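Local coordinates for protein Fc fragment of IgE receptor II (Bos taurus, PDB 6PWS) that probably acts as a cell-surface receptor for IgE and glycans, its calcium-dependent C-type lectin domain binding mannose-type sugars, at residues C6-K18 with E122-C134. Residues are numbered along the deposited sequence; the frame is centred on the assembly and turned at random.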
ATOM      1  N   CYS A   6     -12.436  18.678  -7.821  1.00 21.20           N
ATOM      2  CA  CYS A   6     -12.049  17.534  -8.645  1.00 20.48           C
ATOM      3  C   CYS A   6     -12.016  16.261  -7.799  1.00 19.29           C
ATOM      4  O   CYS A   6     -11.022  15.951  -7.130  1.00 19.62           O
ATOM      5  CB  CYS A   6     -10.700  17.794  -9.319  1.00 20.80           C
ATOM      6  SG  CYS A   6     -10.721  19.229 -10.437  1.00 20.76           S
ATOM      7  N   ASN A   7     -13.127  15.523  -7.837  1.00 17.97           N
ATOM      8  CA  ASN A   7     -13.320  14.347  -6.997  1.00 17.52           C
ATOM      9  C   ASN A   7     -13.831  13.156  -7.804  1.00 16.08           C
ATOM     10  O   ASN A   7     -14.485  12.262  -7.259  1.00 16.60           O
ATOM     11  CB  ASN A   7     -14.259  14.654  -5.828  1.00 19.48           C
ATOM     12  CG  ASN A   7     -15.686  14.902  -6.273  1.00 21.55           C
ATOM     13  OD1 ASN A   7     -15.955  15.136  -7.449  1.00 21.58           O
ATOM     14  ND2 ASN A   7     -16.614  14.846  -5.327  1.00 22.68           N
ATOM     15  N   THR A   8     -13.526  13.119  -9.095  1.00 15.42           N
ATOM     16  CA  THR A   8     -13.957  12.027  -9.954  1.00 15.50           C
ATOM     17  C   THR A   8     -12.927  10.907  -9.937  1.00 14.25           C
ATOM     18  O   THR A   8     -11.716  11.153  -9.945  1.00 14.26           O
ATOM     19  CB  THR A   8     -14.173  12.538 -11.379  1.00 16.93           C
ATOM     20  OG1 THR A   8     -15.278  13.447 -11.382  1.00 17.69           O
ATOM     21  CG2 THR A   8     -14.466  11.395 -12.333  1.00 17.57           C
ATOM     22  N   CYS A   9     -13.422   9.678  -9.897  1.00 13.81           N
ATOM     23  CA  CYS A   9     -12.602   8.480  -9.900  1.00 13.18           C
ATOM     24  C   CYS A   9     -13.111   7.530 -10.968  1.00 13.50           C
ATOM     25  O   CYS A   9     -14.284   7.587 -11.357  1.00 14.47           O
ATOM     26  CB  CYS A   9     -12.673   7.792  -8.529  1.00 12.26           C
ATOM     27  SG  CYS A   9     -11.976   8.765  -7.175  1.00 11.37           S
ATOM     28  N   PRO A  10     -12.257   6.630 -11.456  1.00 14.47           N
ATOM     29  CA  PRO A  10     -12.733   5.610 -12.392  1.00 15.23           C
ATOM     30  C   PRO A  10     -13.771   4.716 -11.727  1.00 15.25           C
ATOM     31  O   PRO A  10     -13.860   4.614 -10.498  1.00 14.43           O
ATOM     32  CB  PRO A  10     -11.462   4.827 -12.754  1.00 15.86           C
ATOM     33  CG  PRO A  10     -10.320   5.698 -12.334  1.00 15.76           C
ATOM     34  CD  PRO A  10     -10.821   6.473 -11.158  1.00 15.29           C
ATOM     35  N   GLU A  11     -14.579   4.072 -12.562  1.00 16.07           N
ATOM     36  CA  GLU A  11     -15.550   3.110 -12.066  1.00 16.80           C
ATOM     37  C   GLU A  11     -14.850   2.087 -11.180  1.00 14.88           C
ATOM     38  O   GLU A  11     -13.766   1.597 -11.507  1.00 15.16           O
ATOM     39  CB  GLU A  11     -16.222   2.410 -13.246  1.00 19.86           C
ATOM     40  CG  GLU A  11     -17.369   1.500 -12.852  1.00 22.95           C
ATOM     41  CD  GLU A  11     -18.013   0.825 -14.045  1.00 25.80           C
ATOM     42  OE1 GLU A  11     -17.703   1.215 -15.191  1.00 26.99           O
ATOM     43  OE2 GLU A  11     -18.829  -0.098 -13.833  1.00 27.15           O
ATOM     44  N   ALA A  12     -15.469   1.780 -10.044  1.00 13.39           N
ATOM     45  CA  ALA A  12     -15.028   0.803  -9.056  1.00 12.57           C
ATOM     46  C   ALA A  12     -14.014   1.374  -8.060  1.00 10.89           C
ATOM     47  O   ALA A  12     -13.720   0.707  -7.069  1.00 11.79           O
ATOM     48  CB  ALA A  12     -14.483  -0.503  -9.668  1.00 13.58           C
ATOM     49  N   TRP A  13     -13.502   2.580  -8.272  1.00  9.07           N
ATOM     50  CA  TRP A  13     -12.582   3.229  -7.347  1.00  8.20           C
ATOM     51  C   TRP A  13     -13.355   4.111  -6.364  1.00  7.81           C
ATOM     52  O   TRP A  13     -14.502   4.491  -6.611  1.00  9.46           O
ATOM     53  CB  TRP A  13     -11.576   4.078  -8.124  1.00  8.22           C
ATOM     54  CG  TRP A  13     -10.619   3.312  -8.992  1.00  8.46           C
ATOM     55  CD1 TRP A  13     -10.922   2.536 -10.067  1.00  9.53           C
ATOM     56  CD2 TRP A  13      -9.191   3.297  -8.876  1.00  7.42           C
ATOM     57  NE1 TRP A  13      -9.776   2.022 -10.625  1.00  9.86           N
ATOM     58  CE2 TRP A  13      -8.697   2.475  -9.907  1.00  8.38           C
ATOM     59  CE3 TRP A  13      -8.283   3.885  -7.987  1.00  7.33           C
ATOM     60  CZ2 TRP A  13      -7.329   2.232 -10.075  1.00  8.46           C
ATOM     61  CZ3 TRP A  13      -6.931   3.639  -8.149  1.00  7.56           C
ATOM     62  CH2 TRP A  13      -6.468   2.824  -9.187  1.00  8.04           C
ATOM     63  N   ILE A  14     -12.703   4.451  -5.251  1.00  6.78           N
ATOM     64  CA  ILE A  14     -13.323   5.140  -4.120  1.00  6.67           C
ATOM     65  C   ILE A  14     -12.583   6.454  -3.878  1.00  7.10           C
ATOM     66  O   ILE A  14     -11.352   6.460  -3.732  1.00  7.08           O
ATOM     67  CB  ILE A  14     -13.262   4.262  -2.853  1.00  7.24           C
ATOM     68  CG1 ILE A  14     -13.856   2.869  -3.105  1.00  8.36           C
ATOM     69  CG2 ILE A  14     -13.958   4.959  -1.685  1.00  7.64           C
ATOM     70  CD1 ILE A  14     -15.339   2.858  -3.478  1.00  9.60           C
ATOM     71  N   TYR A  15     -13.333   7.554  -3.789  1.00  8.01           N
ATOM     72  CA  TYR A  15     -12.752   8.879  -3.616  1.00  8.71           C
ATOM     73  C   TYR A  15     -12.475   9.212  -2.149  1.00  8.94           C
ATOM     74  O   TYR A  15     -13.325   8.995  -1.276  1.00 10.32           O
ATOM     75  CB  TYR A  15     -13.702   9.946  -4.192  1.00  9.41           C
ATOM     76  CG  TYR A  15     -13.183  11.328  -3.871  1.00 10.32           C
ATOM     77  CD1 TYR A  15     -12.096  11.849  -4.559  1.00 10.91           C
ATOM     78  CD2 TYR A  15     -13.716  12.081  -2.830  1.00 11.39           C
ATOM     79  CE1 TYR A  15     -11.572  13.076  -4.242  1.00 11.33           C
ATOM     80  CE2 TYR A  15     -13.195  13.321  -2.507  1.00 11.93           C
ATOM     81  CZ  TYR A  15     -12.125  13.812  -3.224  1.00 11.79           C
ATOM     82  OH  TYR A  15     -11.570  15.029  -2.918  1.00 12.71           O
ATOM     83  N   PHE A  16     -11.299   9.788  -1.886  1.00  8.64           N
ATOM     84  CA  PHE A  16     -11.010  10.382  -0.580  1.00  9.06           C
ATOM     85  C   PHE A  16      -9.942  11.451  -0.747  1.00  9.18           C
ATOM     86  O   PHE A  16      -8.855  11.163  -1.263  1.00  8.98           O
ATOM     87  CB  PHE A  16     -10.544   9.334   0.438  1.00  9.50           C
ATOM     88  CG  PHE A  16     -10.215   9.918   1.787  1.00 10.04           C
ATOM     89  CD1 PHE A  16     -11.223  10.217   2.689  1.00 11.13           C
ATOM     90  CD2 PHE A  16      -8.901  10.173   2.155  1.00 10.76           C
ATOM     91  CE1 PHE A  16     -10.935  10.755   3.926  1.00 12.30           C
ATOM     92  CE2 PHE A  16      -8.611  10.722   3.388  1.00 11.50           C
ATOM     93  CZ  PHE A  16      -9.629  11.007   4.275  1.00 12.49           C
ATOM     94  N   GLN A  17     -10.247  12.677  -0.309  1.00 10.44           N
ATOM     95  CA  GLN A  17      -9.281  13.773  -0.222  1.00 11.16           C
ATOM     96  C   GLN A  17      -8.291  13.823  -1.382  1.00 11.24           C
ATOM     97  O   GLN A  17      -7.082  13.615  -1.209  1.00 11.87           O
ATOM     98  CB  GLN A  17      -8.564  13.758   1.133  1.00 12.73           C
ATOM     99  CG  GLN A  17      -9.516  14.007   2.289  1.00 15.44           C
ATOM    100  CD  GLN A  17      -8.815  14.210   3.615  1.00 18.16           C
ATOM    101  OE1 GLN A  17      -7.590  14.093   3.719  1.00 19.04           O
ATOM    102  NE2 GLN A  17      -9.594  14.520   4.644  1.00 19.14           N
ATOM    103  N   LYS A  18      -8.809  14.139  -2.565  1.00 11.27           N
ATOM    104  CA  LYS A  18      -8.046  14.439  -3.773  1.00 12.05           C
ATOM    105  C   LYS A  18      -7.516  13.190  -4.459  1.00 10.56           C
ATOM    106  O   LYS A  18      -6.853  13.317  -5.499  1.00 11.62           O
ATOM    107  CB  LYS A  18      -6.867  15.393  -3.531  1.00 15.64           C
ATOM    108  CG  LYS A  18      -7.216  16.582  -2.688  1.00 19.18           C
ATOM    109  CD  LYS A  18      -5.961  17.147  -2.086  1.00 22.26           C
ATOM    110  CE  LYS A  18      -6.164  18.572  -1.672  1.00 24.21           C
ATOM    111  NZ  LYS A  18      -6.961  18.765  -0.434  1.00 25.37           N
ATOM    112  N   GLU A 122       1.879 -14.295  -0.741  1.00  8.52           N
ATOM    113  CA  GLU A 122       0.695 -14.168  -1.593  1.00  8.75           C
ATOM    114  C   GLU A 122      -0.515 -13.636  -0.820  1.00  8.75           C
ATOM    115  O   GLU A 122      -1.449 -14.362  -0.461  1.00 11.10           O
ATOM    116  CB  GLU A 122       0.391 -15.500  -2.261  1.00 10.82           C
ATOM    117  CG  GLU A 122       1.434 -15.841  -3.296  1.00 14.35           C
ATOM    118  CD  GLU A 122       1.138 -17.090  -4.072  1.00 18.58           C
ATOM    119  OE1 GLU A 122       0.265 -17.875  -3.646  1.00 20.36           O
ATOM    120  OE2 GLU A 122       1.794 -17.283  -5.115  1.00 20.11           O
ATOM    121  N   LEU A 123      -0.533 -12.318  -0.636  1.00  5.65           N
ATOM    122  CA  LEU A 123      -1.597 -11.689   0.130  1.00  5.41           C
ATOM    123  C   LEU A 123      -2.876 -11.593  -0.692  1.00  5.41           C
ATOM    124  O   LEU A 123      -2.851 -11.470  -1.917  1.00  6.72           O
ATOM    125  CB  LEU A 123      -1.188 -10.289   0.596  1.00  5.62           C
ATOM    126  CG  LEU A 123       0.052 -10.221   1.473  1.00  6.25           C
ATOM    127  CD1 LEU A 123       0.312  -8.778   1.900  1.00  5.91           C
ATOM    128  CD2 LEU A 123      -0.072 -11.119   2.683  1.00  8.05           C
ATOM    129  N   HIS A 124      -4.004 -11.596   0.016  1.00  5.35           N
ATOM    130  CA  HIS A 124      -5.320 -11.596  -0.613  1.00  5.88           C
ATOM    131  C   HIS A 124      -5.845 -10.210  -0.912  1.00  5.59           C
ATOM    132  O   HIS A 124      -6.883 -10.083  -1.572  1.00  6.78           O
ATOM    133  CB  HIS A 124      -6.328 -12.305   0.296  1.00  7.60           C
ATOM    134  CG  HIS A 124      -5.953 -13.710   0.568  1.00  9.41           C
ATOM    135  ND1 HIS A 124      -6.194 -14.723  -0.333  1.00 10.67           N
ATOM    136  CD2 HIS A 124      -5.268 -14.265   1.593  1.00 10.57           C
ATOM    137  CE1 HIS A 124      -5.708 -15.854   0.147  1.00 11.15           C
ATOM    138  NE2 HIS A 124      -5.138 -15.601   1.313  1.00 11.68           N
ATOM    139  N   GLY A 125      -5.172  -9.175  -0.417  1.00  5.40           N
ATOM    140  CA  GLY A 125      -5.561  -7.813  -0.685  1.00  5.19           C
ATOM    141  C   GLY A 125      -4.374  -6.983  -1.130  1.00  4.66           C
ATOM    142  O   GLY A 125      -3.214  -7.300  -0.864  1.00  4.50           O
ATOM    143  N   TRP A 126      -4.701  -5.882  -1.792  1.00  4.59           N
ATOM    144  CA  TRP A 126      -3.695  -4.943  -2.280  1.00  4.92           C
ATOM    145  C   TRP A 126      -4.458  -3.661  -2.579  1.00  5.37           C
ATOM    146  O   TRP A 126      -5.631  -3.728  -2.962  1.00  7.62           O
ATOM    147  CB  TRP A 126      -2.911  -5.509  -3.498  1.00  5.83           C
ATOM    148  CG  TRP A 126      -3.746  -6.395  -4.418  1.00  6.32           C
ATOM    149  CD1 TRP A 126      -4.029  -7.731  -4.243  1.00  6.18           C
ATOM    150  CD2 TRP A 126      -4.431  -5.996  -5.614  1.00  6.49           C
ATOM    151  NE1 TRP A 126      -4.864  -8.168  -5.239  1.00  6.97           N
ATOM    152  CE2 TRP A 126      -5.111  -7.128  -6.098  1.00  6.73           C
ATOM    153  CE3 TRP A 126      -4.524  -4.792  -6.329  1.00  7.06           C
ATOM    154  CZ2 TRP A 126      -5.880  -7.092  -7.250  1.00  7.86           C
ATOM    155  CZ3 TRP A 126      -5.289  -4.761  -7.473  1.00  7.88           C
ATOM    156  CH2 TRP A 126      -5.952  -5.903  -7.925  1.00  8.25           C
ATOM    157  N   VAL A 127      -3.842  -2.507  -2.334  1.00  4.51           N
ATOM    158  CA  VAL A 127      -4.536  -1.233  -2.476  1.00  4.46           C
ATOM    159  C   VAL A 127      -3.765  -0.366  -3.458  1.00  4.58           C
ATOM    160  O   VAL A 127      -2.551  -0.202  -3.313  1.00  4.72           O
ATOM    161  CB  VAL A 127      -4.691  -0.510  -1.122  1.00  5.25           C
ATOM    162  CG1 VAL A 127      -5.472   0.776  -1.297  1.00  5.99           C
ATOM    163  CG2 VAL A 127      -5.353  -1.425  -0.086  1.00  6.15           C
ATOM    164  N   CYS A 128      -4.476   0.193  -4.441  1.00  4.70           N
ATOM    165  CA  CYS A 128      -3.907   1.114  -5.407  1.00  5.17           C
ATOM    166  C   CYS A 128      -4.438   2.521  -5.165  1.00  5.00           C
ATOM    167  O   CYS A 128      -5.530   2.705  -4.610  1.00  5.60           O
ATOM    168  CB  CYS A 128      -4.287   0.751  -6.853  1.00  5.55           C
ATOM    169  SG  CYS A 128      -4.272  -1.004  -7.283  1.00  6.04           S
ATOM    170  N   ASP A 129      -3.702   3.515  -5.666  1.00  5.29           N
ATOM    171  CA  ASP A 129      -4.215   4.876  -5.703  1.00  5.41           C
ATOM    172  C   ASP A 129      -3.927   5.539  -7.045  1.00  5.89           C
ATOM    173  O   ASP A 129      -3.161   5.046  -7.886  1.00  6.27           O
ATOM    174  CB  ASP A 129      -3.776   5.735  -4.493  1.00  5.55           C
ATOM    175  CG  ASP A 129      -2.287   6.081  -4.460  1.00  5.81           C
ATOM    176  OD1 ASP A 129      -1.640   6.094  -5.518  1.00  7.10           O
ATOM    177  OD2 ASP A 129      -1.790   6.358  -3.335  1.00  6.22           O
ATOM    178  N   ARG A 130      -4.625   6.660  -7.224  1.00  6.99           N
ATOM    179  CA  ARG A 130      -4.534   7.571  -8.345  1.00  8.06           C
ATOM    180  C   ARG A 130      -4.951   8.939  -7.828  1.00  8.78           C
ATOM    181  O   ARG A 130      -5.647   9.054  -6.813  1.00  9.43           O
ATOM    182  CB  ARG A 130      -5.554   7.239  -9.438  1.00  9.90           C
ATOM    183  CG  ARG A 130      -5.148   6.171 -10.407  1.00 11.20           C
ATOM    184  CD  ARG A 130      -6.306   5.794 -11.335  1.00 12.20           C
ATOM    185  NE  ARG A 130      -6.891   6.923 -12.065  1.00 13.07           N
ATOM    186  CZ  ARG A 130      -6.498   7.356 -13.265  1.00 13.81           C
ATOM    187  NH1 ARG A 130      -5.486   6.776 -13.899  1.00 14.05           N
ATOM    188  NH2 ARG A 130      -7.123   8.381 -13.837  1.00 14.35           N
ATOM    189  N   LEU A 131      -4.556   9.988  -8.536  1.00  9.92           N
ATOM    190  CA  LEU A 131      -5.110  11.301  -8.252  0.78 10.71           C
ATOM    191  C   LEU A 131      -6.527  11.387  -8.806  1.00 11.09           C
ATOM    192  O   LEU A 131      -6.828  10.854  -9.876  1.00 12.00           O
ATOM    193  CB  LEU A 131      -4.262  12.394  -8.895  0.78 11.62           C
ATOM    194  CG  LEU A 131      -2.789  12.388  -8.491  0.78 12.57           C
ATOM    195  CD1 LEU A 131      -2.054  13.529  -9.183  0.78 13.38           C
ATOM    196  CD2 LEU A 131      -2.627  12.466  -6.983  0.78 13.71           C
ATOM    197  N   ALA A 132      -7.407  12.050  -8.069  1.00 11.37           N
ATOM    198  CA  ALA A 132      -8.750  12.273  -8.577  1.00 12.04           C
ATOM    199  C   ALA A 132      -8.698  13.267  -9.736  1.00 12.65           C
ATOM    200  O   ALA A 132      -7.831  14.145  -9.794  1.00 12.75           O
ATOM    201  CB  ALA A 132      -9.646  12.807  -7.467  1.00 12.55           C
ATOM    202  N   THR A 133      -9.624  13.103 -10.674  1.00 13.70           N
ATOM    203  CA  THR A 133      -9.745  13.968 -11.837  1.00 15.02           C
ATOM    204  C   THR A 133     -10.981  14.847 -11.675  1.00 15.51           C
ATOM    205  O   THR A 133     -11.708  14.767 -10.678  1.00 16.11           O
ATOM    206  CB  THR A 133      -9.799  13.132 -13.119  1.00 16.21           C
ATOM    207  OG1 THR A 133     -10.917  12.237 -13.064  1.00 16.63           O
ATOM    208  CG2 THR A 133      -8.516  12.327 -13.287  1.00 16.85           C
ATOM    209  N   CYS A 134     -11.227  15.691 -12.670  1.00 16.05           N
ATOM    210  CA  CYS A 134     -12.276  16.697 -12.544  1.00 17.50           C
ATOM    211  C   CYS A 134     -13.560  16.314 -13.274  1.00 19.02           C
ATOM    212  O   CYS A 134     -13.570  15.484 -14.185  1.00 19.61           O
ATOM    213  CB  CYS A 134     -11.758  18.050 -13.033  1.00 18.16           C
ATOM    214  SG  CYS A 134     -10.180  18.511 -12.266  1.00 19.18           S
ATOM    215  OXT CYS A 134     -14.631  16.827 -12.948  1.00 19.96           O
TER
HETATM  216  O   HOH W   1     -15.009  15.922 -10.205  1.00 21.55           O
HETATM  217  O   HOH W   2     -10.771   9.572 -12.603  1.00 24.59           O
HETATM  218  O   HOH W   3     -16.285  14.666 -13.871  1.00 30.13           O
HETATM  219  O   HOH W   4      -6.864  15.313  -7.663  1.00 17.23           O
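C6 and C134 join the two ends of the modelled chain, a C-type lectin fold: their SG atoms are bonded at 2.0 Å, with the disulfide torsion at 90°. Just inside this link the termini pair as a short antiparallel bridge with a classic beta bulge, N7 and T8 together facing T133. T8 N donates to T133 O at 2.9 Å, and T133 N returns a bond to T8 O. Water 2 spans T8 O and T133 OG1, while water 3 joins T8 OG1 to C134 O of the terminal carboxylate.

Farther in, R130 runs across W13 at about a right angle. Its CB comes within 4.1 Å of W13 CZ3; CG reaches CZ3 and CH2; CD settles over one face of the six-membered ring, a CH-pi contact 3.9 Å from the centroid and 19° off its normal. The bend at chi3 (55°) then carries NE past P10, whose CG, 3.7 Å from R130 NE, lies over the same indole face on the five-membered-ring side. The guanidinium, its plane steeply turned from the indole, ends with NH1 bonded to H41 O. W13 also touches C128 CB through CH2; C128 and C9 hold further disulfides, to C37 and C20 respectively, tying both segments into the fold.

A132 turns CB to the edge of the Y15 ring, whose face carries N7 CB. Y15 OH accepts from K18 N, and K18 O in turn accepts from A132 N at 2.9 Å; water 4 donates to K18 O and A132 O.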